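Local coordinates for protein Asp/Glu-specific dipeptidyl-peptidase (Flavobacterium psychrophilum, PDB 5JXF) that removes dipeptides from the N-terminus of oligopeptides as a serine peptidase, with a strict requirement for an acidic residue at the P1 position, at residues F192-Q197 against I563-Q568; F279-G284 against L585-G590; Q290-S295 against F578-S583; P294-A299 against D390-Y395. All blocks are in the same frame, centred on the assembly; numbering follows the deposited sequence.

Contact 1 (F192-Q197 against I563-Q568); sequences FFEGNQ and IYMKAQ
Apolar packing between Met565 and the two residues at the start of the turn, Phe193 and Glu194, makes up one half of this contact. With CG anti to the backbone N (chi1 -169°), the methionine chain bends at chi2 and chi3 so that its methyl reaches the ring edge of Phe193, where Met565 CE lies 3.9 Å from Phe193 CD1. Nearer the backbone on the same side chain, Met565 CG rests 3.5 Å from Phe193 O. The aliphatic part of Glu194 crosses the methionine at about a right angle, and Glu194 CG stands 4.1 Å from Met565 CB.

The loop is the turn of a beta hairpin that joins strands 186-192 and 197-214 of the N-terminal sheet, and the helix, 547-571, belongs to the helical part of the enzyme. The turn ends in a classic beta bulge, Asn196 and Gln197 both facing Phe192. Phe193, Glu194 and Gly195 all have positive phi, and Gly195 adopts backbone angles at which a CB would press on the preceding carbonyl O.

Polar contacts gather at Asn196. Its ND2 donates to Phe193 O across 2.8 Å, approaching almost along the C=O axis, which fixes how the amide is turned; Phe193 O also accepts from Asn196 N. The same ND2 bonds to Arg562 O, so one amide group ties the turn to the helix. Across the contact, Asn196 OD1 meets the aliphatic chain of Lys566, at 3.2 Å from Lys566 CB and 3.6 Å from Lys566 CD, while the lysine ammonium turns away to a salt bridge with Glu570.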
# COMPACT_ATOMS: atom_id res chain seq x y z
N PHE A 192 -27.30 29.58 4.94
CA PHE A 192 -27.36 28.48 3.98
C PHE A 192 -27.25 28.97 2.53
O PHE A 192 -27.63 30.10 2.22
CB PHE A 192 -28.65 27.68 4.15
CG PHE A 192 -28.74 26.87 5.42
CD1 PHE A 192 -28.92 27.49 6.65
CD2 PHE A 192 -28.67 25.48 5.38
CE1 PHE A 192 -29.01 26.73 7.82
CE2 PHE A 192 -28.77 24.71 6.54
CZ PHE A 192 -28.93 25.33 7.76
N PHE A 193 -26.77 28.09 1.66
CA PHE A 193 -26.69 28.36 0.23
C PHE A 193 -25.97 29.68 -0.04
O PHE A 193 -26.41 30.47 -0.88
CB PHE A 193 -28.08 28.40 -0.41
CG PHE A 193 -28.73 27.05 -0.58
CD1 PHE A 193 -28.27 26.16 -1.53
CD2 PHE A 193 -29.84 26.70 0.17
CE1 PHE A 193 -28.88 24.92 -1.71
CE2 PHE A 193 -30.46 25.46 0.00
CZ PHE A 193 -29.97 24.57 -0.94
N GLU A 194 -24.90 29.93 0.72
CA GLU A 194 -24.01 31.07 0.48
C GLU A 194 -24.69 32.41 0.76
O GLU A 194 -24.17 33.46 0.40
CB GLU A 194 -23.48 31.05 -0.96
CG GLU A 194 -22.64 29.82 -1.30
CD GLU A 194 -21.23 29.88 -0.74
OE1 GLU A 194 -20.86 30.92 -0.16
OE2 GLU A 194 -20.50 28.87 -0.87
N GLY A 195 -25.86 32.36 1.40
CA GLY A 195 -26.56 33.57 1.80
C GLY A 195 -27.95 33.71 1.22
O GLY A 195 -28.65 34.69 1.50
N ASN A 196 -28.36 32.74 0.41
CA ASN A 196 -29.70 32.73 -0.18
C ASN A 196 -30.78 32.30 0.81
O ASN A 196 -31.97 32.42 0.53
CB ASN A 196 -29.74 31.83 -1.40
CG ASN A 196 -29.03 32.43 -2.59
OD1 ASN A 196 -29.56 33.31 -3.26
ND2 ASN A 196 -27.82 31.93 -2.88
N GLN A 197 -30.36 31.78 1.96
CA GLN A 197 -31.32 31.28 2.94
C GLN A 197 -30.78 31.40 4.35
O GLN A 197 -29.58 31.21 4.59
CB GLN A 197 -31.69 29.82 2.62
CG GLN A 197 -32.70 29.21 3.59
CD GLN A 197 -33.13 27.81 3.20
OE1 GLN A 197 -32.57 27.18 2.30
NE2 GLN A 197 -34.16 27.31 3.88
N ILE A 563 -24.36 34.64 -5.69
CA ILE A 563 -25.20 34.74 -6.89
C ILE A 563 -25.06 33.50 -7.76
O ILE A 563 -26.04 33.02 -8.34
CB ILE A 563 -24.84 35.98 -7.72
CG1 ILE A 563 -25.10 37.25 -6.92
CG2 ILE A 563 -25.63 36.01 -9.03
CD1 ILE A 563 -24.74 38.51 -7.68
N TYR A 564 -23.84 32.99 -7.86
CA TYR A 564 -23.57 31.77 -8.60
C TYR A 564 -24.40 30.63 -8.03
O TYR A 564 -24.94 29.81 -8.78
CB TYR A 564 -22.07 31.44 -8.54
CG TYR A 564 -21.62 30.35 -9.48
CD1 TYR A 564 -22.33 30.05 -10.64
CD2 TYR A 564 -20.49 29.60 -9.20
CE1 TYR A 564 -21.92 29.04 -11.49
CE2 TYR A 564 -20.06 28.59 -10.04
CZ TYR A 564 -20.78 28.31 -11.18
OH TYR A 564 -20.35 27.30 -12.01
N MET A 565 -24.52 30.59 -6.70
CA MET A 565 -25.30 29.56 -6.01
C MET A 565 -26.78 29.66 -6.39
O MET A 565 -27.40 28.68 -6.79
CB MET A 565 -25.14 29.70 -4.49
CG MET A 565 -25.68 28.53 -3.66
SD MET A 565 -24.83 26.97 -4.01
CE MET A 565 -26.15 26.03 -4.77
N LYS A 566 -27.33 30.87 -6.28
CA LYS A 566 -28.72 31.14 -6.64
C LYS A 566 -28.99 30.80 -8.10
O LYS A 566 -30.06 30.28 -8.44
CB LYS A 566 -29.06 32.61 -6.38
CG LYS A 566 -30.46 33.04 -6.80
CD LYS A 566 -30.68 34.52 -6.49
CE LYS A 566 -31.86 35.10 -7.24
NZ LYS A 566 -33.14 34.43 -6.89
N ALA A 567 -28.03 31.08 -8.96
CA ALA A 567 -28.16 30.81 -10.39
C ALA A 567 -28.36 29.32 -10.62
O ALA A 567 -29.25 28.91 -11.38
CB ALA A 567 -26.95 31.31 -11.15
N GLN A 568 -27.53 28.51 -9.97
CA GLN A 568 -27.58 27.07 -10.14
C GLN A 568 -28.88 26.51 -9.57
O GLN A 568 -29.45 25.57 -10.11
CB GLN A 568 -26.36 26.41 -9.50
CG GLN A 568 -25.05 26.74 -10.21
CD GLN A 568 -23.85 26.06 -9.58
OE1 GLN A 568 -23.76 24.83 -9.52
NE2 GLN A 568 -22.90 26.87 -9.12

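Contact 2 (F279-G284 against L585-G590); sequences FTMVMG and LRVTYG
Thr280, Val282 and Gly284 pair with Gly590, Thr588 and Arg586 in a large antiparallel sheet, consistent with the C-terminal beta-barrel of a chymotrypsin-like fold; strand 586-591 forms one edge of the sheet and 279-284 is the next strand in. Each of the three is a hydrogen-bonded pair with two backbone bonds, the shortest being Val282 N to Thr588 O at 2.6 Å. The non-hydrogen-bonded pairs Met281 with Tyr589 and Met283 with Val587 alternate with them, and their CA atoms come closer, 4.1 Å between Met281 CA and Tyr589 CA.

On the face that carries the methionines, the contact is apolar and diagonal. Met281 reaches forward, past its own partner Tyr589, to Val587, its SD 3.5 Å from Val587 CG1. Met283 CG sits between a branch of Leu585, just before the strand, and one of Val587, 3.6 Å from Leu585 CD1 and 3.7 Å from Val587 CG2; having CG anti to the backbone N (chi1 -163°) places it there. At the far end, Phe279 CE1 lies 3.7 Å from Tyr589 CB. Ile66 of helix 63-66 packs on Met281, Met283 and Val587 from outside the pair.

On the other face, Val282 CB meets Thr588 CG2 at 3.8 Å. The side chain of Val282 is about 9 Å from the bound aspartic acid. Second-shell bonds hold the threonine hydroxyls, Thr280 OG1 with Asn655 ND2, and Thr588 OG1 with Gly39 O and His656 N. Tyr589 turns its ring away from the partner strand, and Tyr589 OH is held by Glu53 OE1 and Asn50 ND2.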
# COMPACT_ATOMS: atom_id res chain seq x y z
N PHE A 279 -29.25 -0.69 4.09
CA PHE A 279 -29.51 0.74 4.24
C PHE A 279 -28.76 1.27 5.45
O PHE A 279 -28.69 0.61 6.49
CB PHE A 279 -31.01 1.02 4.42
CG PHE A 279 -31.32 2.46 4.72
CD1 PHE A 279 -31.47 3.38 3.70
CD2 PHE A 279 -31.45 2.90 6.03
CE1 PHE A 279 -31.76 4.72 3.99
CE2 PHE A 279 -31.74 4.23 6.31
CZ PHE A 279 -31.89 5.13 5.29
N THR A 280 -28.18 2.45 5.29
CA THR A 280 -27.57 3.19 6.41
C THR A 280 -27.95 4.66 6.32
O THR A 280 -28.02 5.22 5.22
CB THR A 280 -26.00 3.12 6.41
OG1 THR A 280 -25.49 3.81 5.26
CG2 THR A 280 -25.49 1.70 6.39
N MET A 281 -28.17 5.27 7.48
CA MET A 281 -28.42 6.69 7.55
C MET A 281 -27.50 7.32 8.59
O MET A 281 -27.43 6.88 9.74
CB MET A 281 -29.89 6.97 7.88
CG MET A 281 -30.33 8.37 7.57
SD MET A 281 -31.95 8.81 8.26
CE MET A 281 -31.63 8.67 9.99
N VAL A 282 -26.81 8.37 8.17
CA VAL A 282 -25.93 9.08 9.06
C VAL A 282 -26.45 10.51 9.34
O VAL A 282 -26.70 11.29 8.43
CB VAL A 282 -24.50 9.10 8.48
CG1 VAL A 282 -23.57 9.83 9.40
CG2 VAL A 282 -23.98 7.65 8.25
N MET A 283 -26.61 10.83 10.61
CA MET A 283 -27.08 12.15 11.02
C MET A 283 -25.95 12.85 11.78
O MET A 283 -25.33 12.26 12.65
CB MET A 283 -28.33 12.02 11.90
CG MET A 283 -29.14 13.31 12.07
SD MET A 283 -30.70 13.06 13.01
CE MET A 283 -31.03 11.37 12.46
N GLY A 284 -25.64 14.08 11.43
CA GLY A 284 -24.56 14.74 12.14
C GLY A 284 -24.43 16.20 11.81
O GLY A 284 -25.34 16.82 11.24
N LEU A 585 -27.23 20.47 11.71
CA LEU A 585 -27.71 19.09 11.71
C LEU A 585 -28.18 18.66 10.32
O LEU A 585 -29.04 19.30 9.73
CB LEU A 585 -28.85 18.94 12.72
CG LEU A 585 -29.47 17.56 12.92
CD1 LEU A 585 -28.44 16.61 13.41
CD2 LEU A 585 -30.63 17.67 13.93
N ARG A 586 -27.60 17.58 9.79
CA ARG A 586 -27.98 17.10 8.46
C ARG A 586 -28.13 15.60 8.49
O ARG A 586 -27.59 14.93 9.34
CB ARG A 586 -26.95 17.44 7.36
CG ARG A 586 -26.54 18.84 7.18
CD ARG A 586 -27.68 19.74 6.71
NE ARG A 586 -27.19 21.10 6.59
CZ ARG A 586 -26.59 21.57 5.50
NH1 ARG A 586 -26.45 20.80 4.43
NH2 ARG A 586 -26.16 22.83 5.47
N VAL A 587 -28.88 15.10 7.53
CA VAL A 587 -29.01 13.68 7.36
C VAL A 587 -28.41 13.31 6.01
O VAL A 587 -28.55 14.06 5.05
CB VAL A 587 -30.49 13.26 7.44
CG1 VAL A 587 -30.65 11.80 7.06
CG2 VAL A 587 -31.01 13.52 8.84
N THR A 588 -27.73 12.17 5.96
CA THR A 588 -27.31 11.57 4.70
C THR A 588 -27.55 10.06 4.82
O THR A 588 -27.55 9.51 5.92
CB THR A 588 -25.83 11.88 4.38
OG1 THR A 588 -25.46 11.28 3.13
CG2 THR A 588 -24.91 11.36 5.47
N TYR A 589 -27.78 9.40 3.69
CA TYR A 589 -28.08 7.97 3.70
C TYR A 589 -27.40 7.26 2.54
O TYR A 589 -26.91 7.90 1.61
CB TYR A 589 -29.58 7.73 3.61
CG TYR A 589 -30.21 8.60 2.55
CD1 TYR A 589 -30.68 9.86 2.88
CD2 TYR A 589 -30.32 8.17 1.23
CE1 TYR A 589 -31.23 10.68 1.93
CE2 TYR A 589 -30.88 8.99 0.26
CZ TYR A 589 -31.35 10.25 0.64
OH TYR A 589 -31.92 11.12 -0.24
N GLY A 590 -27.43 5.94 2.57
CA GLY A 590 -26.88 5.17 1.48
C GLY A 590 -26.89 3.72 1.88
O GLY A 590 -27.84 3.25 2.50

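Contact 3 (Q290-S295 against F578-S583); sequences QEYLPS and FPDANS
Tyr292 OH gives the shortest polar bond here, 2.6 Å to Phe578 O, and it arrives in the carbonyl plane on a lone pair of the oxygen. The same hydroxyl also sits over one face of the Phe578 ring, 3.7 Å above its plane and displaced toward the rim. With CG between backbone N and carbonyl carbon (chi1 58°), the Phe578 ring presents a face to the hydroxyl.

A second bond has its donor on the same segment: the backbone N of Glu291 donates to Asp580 OD1 at 2.9 Å, meeting the carboxylate on its syn side and slightly out of its plane. Asp580 OD2, in turn, lies in the plane of the Tyr292 ring at its edge, 3.6 Å from Tyr292 CD2. The two side chains run antiparallel, the tyrosine reaching Phe578 O and the aspartate Glu291 N.

Both segments are connections between the catalytic barrel and the helical part of the enzyme. Residues 290-295 lead from strand 279-284 into helix 295-325, while the loop 578-583 lies on the way back from helix 547-571 to strand 586-591. Where chain leaves and returns, bonds between side chain and backbone join the two passages.

Packing fills in the rest. Glu291 CB covers the centre of one face of the neighbouring Tyr292 ring, and Glu291 CG touches Phe578 CZ at 3.6 Å. Glu291 OE2 and Asp580 OD1 stand 5.5 Å apart in a buried setting, which may raise the proton affinity of one of them somewhat. The side chain of Glu291 is about 8 Å from that of Arg680, which probably recognises the acidic P1 residue.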
# COMPACT_ATOMS: atom_id res chain seq x y z
N GLN A 290 -18.10 22.63 -0.22
CA GLN A 290 -18.15 23.59 -1.32
C GLN A 290 -18.37 22.90 -2.65
O GLN A 290 -17.48 22.88 -3.48
CB GLN A 290 -16.84 24.40 -1.39
CG GLN A 290 -16.48 25.10 -0.10
CD GLN A 290 -15.24 25.95 -0.24
OE1 GLN A 290 -15.32 27.18 -0.31
NE2 GLN A 290 -14.08 25.32 -0.24
N GLU A 291 -19.55 22.31 -2.85
CA GLU A 291 -19.77 21.49 -4.04
C GLU A 291 -19.99 22.32 -5.29
O GLU A 291 -19.97 21.80 -6.41
CB GLU A 291 -20.97 20.56 -3.85
CG GLU A 291 -20.89 19.60 -2.66
CD GLU A 291 -19.69 18.67 -2.71
OE1 GLU A 291 -19.14 18.44 -3.81
OE2 GLU A 291 -19.30 18.18 -1.64
N TYR A 292 -20.20 23.62 -5.11
CA TYR A 292 -20.67 24.44 -6.22
C TYR A 292 -19.68 25.52 -6.65
O TYR A 292 -20.08 26.56 -7.16
CB TYR A 292 -22.00 25.06 -5.82
CG TYR A 292 -22.96 24.02 -5.30
CD1 TYR A 292 -23.55 23.11 -6.17
CD2 TYR A 292 -23.25 23.92 -3.94
CE1 TYR A 292 -24.42 22.15 -5.70
CE2 TYR A 292 -24.11 22.95 -3.46
CZ TYR A 292 -24.69 22.07 -4.35
OH TYR A 292 -25.55 21.11 -3.89
N LEU A 293 -18.40 25.25 -6.45
CA LEU A 293 -17.36 26.21 -6.79
C LEU A 293 -17.19 26.31 -8.30
O LEU A 293 -17.57 25.41 -9.04
CB LEU A 293 -16.04 25.82 -6.14
CG LEU A 293 -15.93 26.09 -4.64
CD1 LEU A 293 -14.59 25.62 -4.10
CD2 LEU A 293 -16.16 27.56 -4.34
N PRO A 294 -16.65 27.45 -8.76
CA PRO A 294 -16.22 27.64 -10.15
C PRO A 294 -14.94 26.88 -10.42
O PRO A 294 -14.27 26.48 -9.47
CB PRO A 294 -15.97 29.13 -10.21
CG PRO A 294 -15.46 29.42 -8.83
CD PRO A 294 -16.39 28.66 -7.96
N SER A 295 -14.59 26.71 -11.70
CA SER A 295 -13.35 26.07 -12.10
C SER A 295 -12.15 26.69 -11.42
O SER A 295 -11.22 26.00 -11.00
CB SER A 295 -13.16 26.18 -13.62
OG SER A 295 -14.09 25.38 -14.33
N PHE A 578 -28.36 20.20 -2.78
CA PHE A 578 -28.38 20.29 -1.33
C PHE A 578 -27.50 21.45 -0.90
O PHE A 578 -26.54 21.78 -1.58
CB PHE A 578 -27.89 18.98 -0.70
CG PHE A 578 -26.51 18.57 -1.13
CD1 PHE A 578 -26.31 17.87 -2.31
CD2 PHE A 578 -25.40 18.85 -0.33
CE1 PHE A 578 -25.03 17.47 -2.70
CE2 PHE A 578 -24.11 18.45 -0.71
CZ PHE A 578 -23.93 17.76 -1.89
N PRO A 579 -27.83 22.09 0.23
CA PRO A 579 -27.02 23.19 0.74
C PRO A 579 -25.66 22.71 1.21
O PRO A 579 -25.56 21.61 1.74
CB PRO A 579 -27.85 23.72 1.92
CG PRO A 579 -28.65 22.57 2.35
CD PRO A 579 -29.00 21.83 1.09
N ASP A 580 -24.64 23.55 1.04
CA ASP A 580 -23.28 23.22 1.48
C ASP A 580 -23.35 22.99 2.98
O ASP A 580 -24.21 23.55 3.64
CB ASP A 580 -22.30 24.36 1.14
CG ASP A 580 -21.75 24.28 -0.31
OD1 ASP A 580 -21.37 23.18 -0.78
OD2 ASP A 580 -21.66 25.34 -0.98
N ALA A 581 -22.46 22.17 3.53
CA ALA A 581 -22.45 21.99 4.98
C ALA A 581 -22.07 23.31 5.63
O ALA A 581 -21.30 24.10 5.07
CB ALA A 581 -21.46 20.88 5.38
N ASN A 582 -22.61 23.56 6.82
CA ASN A 582 -22.34 24.78 7.57
C ASN A 582 -22.47 24.55 9.06
O ASN A 582 -23.00 25.40 9.78
CB ASN A 582 -23.29 25.90 7.13
CG ASN A 582 -24.76 25.56 7.39
OD1 ASN A 582 -25.10 24.45 7.79
ND2 ASN A 582 -25.63 26.53 7.12
N SER A 583 -21.98 23.39 9.50
CA SER A 583 -22.01 22.97 10.89
C SER A 583 -23.43 22.95 11.49
O SER A 583 -23.61 23.21 12.68
CB SER A 583 -21.10 23.86 11.75
OG SER A 583 -19.93 24.20 11.04

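Contact 4 (P294-A299 against D390-Y395); sequences PSFAVA and DFQKYY
Residues 295-299 and 390-395 run in nearly the same direction, the axes of these short helical segments making an angle of 27° and coming within 9.6 Å of each other. The nearest backbones are those of Phe296 and Gln392. The first turn of helix 295-325, with Pro294 at its N-cap position, thus packs beside the early part of helix 386-415 in the helical part of the enzyme.

Phe296 meets three residues of the other helix. Gln392 CB lies over one face of its ring in a CH-pi contact, 3.6 Å from the Phe296 ring centroid. Beyond CG the glutamine is extended, and the amide continues past the rim near Phe296 CE1 and CZ, its plane within 15° of the ring's. Phe391 presents its methylene, Phe391 CB standing 3.8 Å from Phe296 CD2, and nearer the helix backbone Phe296 CB touches Tyr395 CB at 3.9 Å.

Tyr395, one turn on from Phe391, lays its ring face against the first turn of the other helix. Ala297 CA sits over that face toward the rim, and the phenol oxygen touches the alanine methyl, Tyr395 OH 3.5 Å from Ala297 CB. Pro294 adds its ring to the same tyrosine, with Pro294 CG 3.8 Å from Tyr395 CE2. Helix 547-571 contributes Leu560 against Phe391 and Ile557 against Tyr395.

Most of the touching is between carbons, so shape and dispersion hold the two helices together, and even the exposed Gln392 contributes chiefly through its CB over the ring face, with the polar amide carried beyond the rim.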
# COMPACT_ATOMS: atom_id res chain seq x y z
N PRO A 294 -16.65 27.45 -8.76
CA PRO A 294 -16.22 27.64 -10.15
C PRO A 294 -14.94 26.88 -10.42
O PRO A 294 -14.27 26.48 -9.47
CB PRO A 294 -15.97 29.13 -10.21
CG PRO A 294 -15.46 29.42 -8.83
CD PRO A 294 -16.39 28.66 -7.96
N SER A 295 -14.59 26.71 -11.70
CA SER A 295 -13.35 26.07 -12.10
C SER A 295 -12.15 26.69 -11.42
O SER A 295 -11.22 26.00 -11.00
CB SER A 295 -13.16 26.18 -13.62
OG SER A 295 -14.09 25.38 -14.33
N PHE A 296 -12.18 28.01 -11.31
CA PHE A 296 -11.01 28.78 -10.91
C PHE A 296 -10.72 28.61 -9.42
O PHE A 296 -9.58 28.80 -8.98
CB PHE A 296 -11.22 30.24 -11.27
CG PHE A 296 -11.83 30.43 -12.64
CD1 PHE A 296 -11.06 30.27 -13.78
CD2 PHE A 296 -13.17 30.76 -12.78
CE1 PHE A 296 -11.61 30.44 -15.04
CE2 PHE A 296 -13.73 30.93 -14.03
CZ PHE A 296 -12.94 30.77 -15.17
N ALA A 297 -11.74 28.22 -8.67
CA ALA A 297 -11.59 27.98 -7.24
C ALA A 297 -10.85 26.68 -7.02
O ALA A 297 -9.94 26.59 -6.20
CB ALA A 297 -12.95 27.95 -6.55
N VAL A 298 -11.26 25.65 -7.76
CA VAL A 298 -10.62 24.35 -7.70
C VAL A 298 -9.14 24.47 -8.09
O VAL A 298 -8.27 23.90 -7.43
CB VAL A 298 -11.35 23.34 -8.61
CG1 VAL A 298 -10.82 21.93 -8.40
CG2 VAL A 298 -12.85 23.38 -8.35
N ALA A 299 -8.86 25.24 -9.15
CA ALA A 299 -7.48 25.39 -9.62
C ALA A 299 -6.61 26.06 -8.56
O ALA A 299 -5.45 25.68 -8.39
CB ALA A 299 -7.44 26.18 -10.93
N ASP A 390 -16.03 37.24 -14.29
CA ASP A 390 -15.63 37.98 -13.09
C ASP A 390 -14.81 37.10 -12.16
O ASP A 390 -13.77 37.51 -11.65
CB ASP A 390 -16.85 38.54 -12.36
CG ASP A 390 -17.53 39.66 -13.13
OD1 ASP A 390 -16.81 40.46 -13.75
OD2 ASP A 390 -18.78 39.73 -13.12
N PHE A 391 -15.27 35.87 -11.95
CA PHE A 391 -14.55 34.92 -11.11
C PHE A 391 -13.09 34.78 -11.54
O PHE A 391 -12.18 34.93 -10.72
CB PHE A 391 -15.22 33.55 -11.14
CG PHE A 391 -16.38 33.42 -10.19
CD1 PHE A 391 -17.35 34.39 -10.11
CD2 PHE A 391 -16.47 32.35 -9.35
CE1 PHE A 391 -18.40 34.23 -9.25
CE2 PHE A 391 -17.51 32.21 -8.48
CZ PHE A 391 -18.47 33.15 -8.41
N GLN A 392 -12.89 34.52 -12.83
CA GLN A 392 -11.55 34.33 -13.37
C GLN A 392 -10.70 35.55 -13.10
O GLN A 392 -9.53 35.44 -12.73
CB GLN A 392 -11.62 34.04 -14.86
CG GLN A 392 -10.27 33.75 -15.49
CD GLN A 392 -10.39 33.42 -16.96
OE1 GLN A 392 -11.45 33.55 -17.55
NE2 GLN A 392 -9.28 32.99 -17.55
N LYS A 393 -11.30 36.72 -13.27
CA LYS A 393 -10.65 37.98 -12.96
C LYS A 393 -10.14 38.03 -11.53
O LYS A 393 -8.94 38.12 -11.28
CB LYS A 393 -11.60 39.15 -13.21
N TYR A 394 -11.07 37.94 -10.58
CA TYR A 394 -10.74 38.09 -9.17
C TYR A 394 -9.89 36.93 -8.61
O TYR A 394 -8.98 37.16 -7.81
CB TYR A 394 -12.01 38.25 -8.33
CG TYR A 394 -12.87 39.43 -8.74
CD1 TYR A 394 -12.44 40.74 -8.55
CD2 TYR A 394 -14.13 39.23 -9.30
CE1 TYR A 394 -13.24 41.81 -8.92
CE2 TYR A 394 -14.93 40.30 -9.67
CZ TYR A 394 -14.48 41.58 -9.48
OH TYR A 394 -15.29 42.64 -9.85
N TYR A 395 -10.18 35.71 -9.04
CA TYR A 395 -9.42 34.56 -8.55
C TYR A 395 -7.97 34.64 -8.99
O TYR A 395 -7.06 34.22 -8.26
CB TYR A 395 -10.06 33.25 -9.02
CG TYR A 395 -11.05 32.68 -8.03
CD1 TYR A 395 -10.62 32.12 -6.82
CD2 TYR A 395 -12.42 32.72 -8.27
CE1 TYR A 395 -11.52 31.61 -5.90
CE2 TYR A 395 -13.33 32.21 -7.35
CZ TYR A 395 -12.87 31.66 -6.17
OH TYR A 395 -13.76 31.15 -5.26

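From the N terminus, the chain first opens contact 1 at hairpin turn 192-197, then contact 2 at strand 279-284, and contacts 3 and 4 from the overlapping stretches 290-295 and 294-299. Contact 4 closes first, at 390-395, pairing two helices, and is nested within the loops of contacts 1 and 2. Contact 1 closes next, at helix segment 563-568, so it crosses contacts 2 and 3. Contact 3 closes at 578-583 inside contact 2, which closes last, at 585-590. The hairpin sheet, the helical part and the barrel carrying strand 279-284 are thereby tied together, with Tyr292 against Met565 and Arg586 against Asp580 bridging neighbouring contacts.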